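Local coordinates for outer membrane protein (Tpn50) (Borrelia burgdorferi, PDB 3OON) that probably anchors the outer membrane to the cell wall by binding peptidoglycan through its OmpA-like C-terminal domain, the part described here, at residues Leu52-Thr57 / Arg116-Ile121. Numbering follows the deposited sequence.
Sequences LIEGHT and RVEITI
H56 reaches across from the end of strand 51-55 to R116 and E118 on the antiparallel strand 114-122, two neighbours in the mixed sheet of this OmpA C-terminal-like domain. Backbone bonds in both directions join L52 with T120 and E54 with E118, which fixes the register; the straightest runs from E54 N to E118 O (N-H...O 173°). Traced outward, H56 CB lies 3.7 Å from R116 O, and CD2 has that same carbonyl oxygen at its edge. R116 NH2 comes over one ring face near its rim, 3.3 Å from H56 CE1, while NH1 lies 3.5 Å from ND1, the two planes tilted 43° to each other; the W97 ring also meets the imidazole, nearly parallel. At the tip, NE2 donates to the syn lone pair of E118 OE1 at 2.6 Å, 12° out of the ring plane. A bend at chi2 swings the E118 carboxylate toward H56, and its OE2 forms a salt bridge with R116 NH2, so the carboxylate is gripped from both residues. On the face of the sheet away from E54 and E118, I53 CG2 packs 4.0 Å from V117 CG1. Farther along, water 1 donates to L52 O and to E54 OE1, whose partner oxygen OE2 bonds W97, and accepts from T120 OG1 at 2.7 Å.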
loop_
_atom_site.group_PDB
_atom_site.type_symbol
_atom_site.label_atom_id
_atom_site.label_comp_id
_atom_site.label_asym_id
_atom_site.label_seq_id
_atom_site.Cartn_x
_atom_site.Cartn_y
_atom_site.Cartn_z
ATOM N N LEU A 52 -13.967 -0.672 6.633
ATOM C CA LEU A 52 -14.953 -1.439 5.879
ATOM C C LEU A 52 -14.222 -2.579 5.194
ATOM O O LEU A 52 -13.226 -2.336 4.494
ATOM C CB LEU A 52 -15.611 -0.535 4.829
ATOM C CG LEU A 52 -16.361 -1.212 3.676
ATOM C CD1 LEU A 52 -17.622 -1.884 4.187
ATOM C CD2 LEU A 52 -16.722 -0.164 2.634
ATOM N N ILE A 53 -14.695 -3.810 5.403
ATOM C CA ILE A 53 -14.073 -4.982 4.802
ATOM C C ILE A 53 -15.063 -5.586 3.824
ATOM O O ILE A 53 -16.192 -5.930 4.212
ATOM C CB ILE A 53 -13.677 -6.056 5.834
ATOM C CG1 ILE A 53 -12.867 -5.436 6.979
ATOM C CG2 ILE A 53 -12.912 -7.200 5.131
ATOM C CD1 ILE A 53 -12.354 -6.453 7.992
ATOM N N GLU A 54 -14.642 -5.712 2.568
ATOM C CA GLU A 54 -15.525 -6.157 1.488
ATOM C C GLU A 54 -15.027 -7.460 0.882
ATOM O O GLU A 54 -13.852 -7.560 0.484
ATOM C CB GLU A 54 -15.624 -5.079 0.405
ATOM C CG GLU A 54 -16.174 -3.754 0.919
ATOM C CD GLU A 54 -16.230 -2.696 -0.150
ATOM O OE1 GLU A 54 -15.239 -1.944 -0.303
ATOM O OE2 GLU A 54 -17.265 -2.616 -0.842
ATOM N N GLY A 55 -15.910 -8.454 0.846
ATOM C CA GLY A 55 -15.581 -9.797 0.371
ATOM C C GLY A 55 -16.208 -10.077 -0.980
ATOM O O GLY A 55 -17.206 -9.441 -1.366
ATOM N N HIS A 56 -15.624 -11.038 -1.695
ATOM C CA HIS A 56 -16.049 -11.377 -3.039
ATOM C C HIS A 56 -15.965 -12.873 -3.300
ATOM O O HIS A 56 -15.136 -13.597 -2.719
ATOM C CB HIS A 56 -15.198 -10.648 -4.096
ATOM C CG HIS A 56 -15.192 -9.159 -3.953
ATOM N ND1 HIS A 56 -16.070 -8.341 -4.632
ATOM C CD2 HIS A 56 -14.413 -8.340 -3.209
ATOM C CE1 HIS A 56 -15.832 -7.082 -4.313
ATOM N NE2 HIS A 56 -14.830 -7.053 -3.452
ATOM N N THR A 57 -16.848 -13.325 -4.180
ATOM C CA THR A 57 -16.783 -14.663 -4.731
ATOM C C THR A 57 -16.611 -14.528 -6.235
ATOM O O THR A 57 -16.753 -13.436 -6.786
ATOM C CB THR A 57 -18.065 -15.462 -4.449
ATOM O OG1 THR A 57 -19.200 -14.678 -4.833
ATOM C CG2 THR A 57 -18.181 -15.799 -2.976
ATOM N N ARG A 116 -10.370 -11.675 -4.135
ATOM C CA ARG A 116 -10.231 -10.258 -3.861
ATOM C C ARG A 116 -10.870 -9.895 -2.527
ATOM O O ARG A 116 -11.989 -10.324 -2.221
ATOM C CB ARG A 116 -10.873 -9.436 -4.983
ATOM C CG ARG A 116 -10.178 -9.561 -6.354
ATOM C CD ARG A 116 -10.944 -8.798 -7.435
ATOM N NE ARG A 116 -11.558 -7.580 -6.893
ATOM C CZ ARG A 116 -12.869 -7.346 -6.823
ATOM N NH1 ARG A 116 -13.749 -8.227 -7.291
ATOM N NH2 ARG A 116 -13.294 -6.207 -6.297
ATOM N N VAL A 117 -10.131 -9.118 -1.736
ATOM C CA VAL A 117 -10.641 -8.510 -0.511
ATOM C C VAL A 117 -10.207 -7.060 -0.560
ATOM O O VAL A 117 -9.118 -6.733 -1.045
ATOM C CB VAL A 117 -10.093 -9.167 0.796
ATOM C CG1 VAL A 117 -10.771 -8.561 2.038
ATOM C CG2 VAL A 117 -10.310 -10.655 0.813
ATOM N N GLU A 118 -11.070 -6.181 -0.078
ATOM C CA GLU A 118 -10.702 -4.797 0.059
ATOM C C GLU A 118 -10.964 -4.428 1.491
ATOM O O GLU A 118 -11.931 -4.911 2.096
ATOM C CB GLU A 118 -11.517 -3.895 -0.866
ATOM C CG GLU A 118 -11.211 -4.070 -2.345
ATOM C CD GLU A 118 -12.155 -5.051 -3.010
ATOM O OE1 GLU A 118 -13.389 -4.960 -2.757
ATOM O OE2 GLU A 118 -11.663 -5.910 -3.779
ATOM N N ILE A 119 -10.090 -3.592 2.029
ATOM C CA ILE A 119 -10.312 -2.971 3.317
ATOM C C ILE A 119 -10.124 -1.469 3.129
ATOM O O ILE A 119 -9.093 -1.018 2.600
ATOM C CB ILE A 119 -9.334 -3.483 4.376
ATOM C CG1 ILE A 119 -9.556 -4.974 4.646
ATOM C CG2 ILE A 119 -9.496 -2.683 5.676
ATOM C CD1 ILE A 119 -8.551 -5.603 5.616
ATOM N N THR A 120 -11.115 -0.693 3.538
ATOM C CA THR A 120 -11.019 0.760 3.449
ATOM C C THR A 120 -10.858 1.378 4.835
ATOM O O THR A 120 -11.668 1.129 5.727
ATOM C CB THR A 120 -12.231 1.356 2.721
ATOM O OG1 THR A 120 -12.323 0.774 1.413
ATOM C CG2 THR A 120 -12.096 2.876 2.568
ATOM N N ILE A 121 -9.802 2.170 5.005
ATOM C CA ILE A 121 -9.633 2.951 6.228
ATOM C C ILE A 121 -10.525 4.164 6.048
ATOM O O ILE A 121 -10.230 5.054 5.244
ATOM C CB ILE A 121 -8.172 3.364 6.473
ATOM C CG1 ILE A 121 -7.263 2.127 6.463
ATOM C CG2 ILE A 121 -8.050 4.098 7.816
ATOM C CD1 ILE A 121 -5.767 2.451 6.414
HETATM O O HOH W 1 -13.259 -1.803 1.439
HETATM O O HOH W 2 -13.088 -12.330 -0.948
#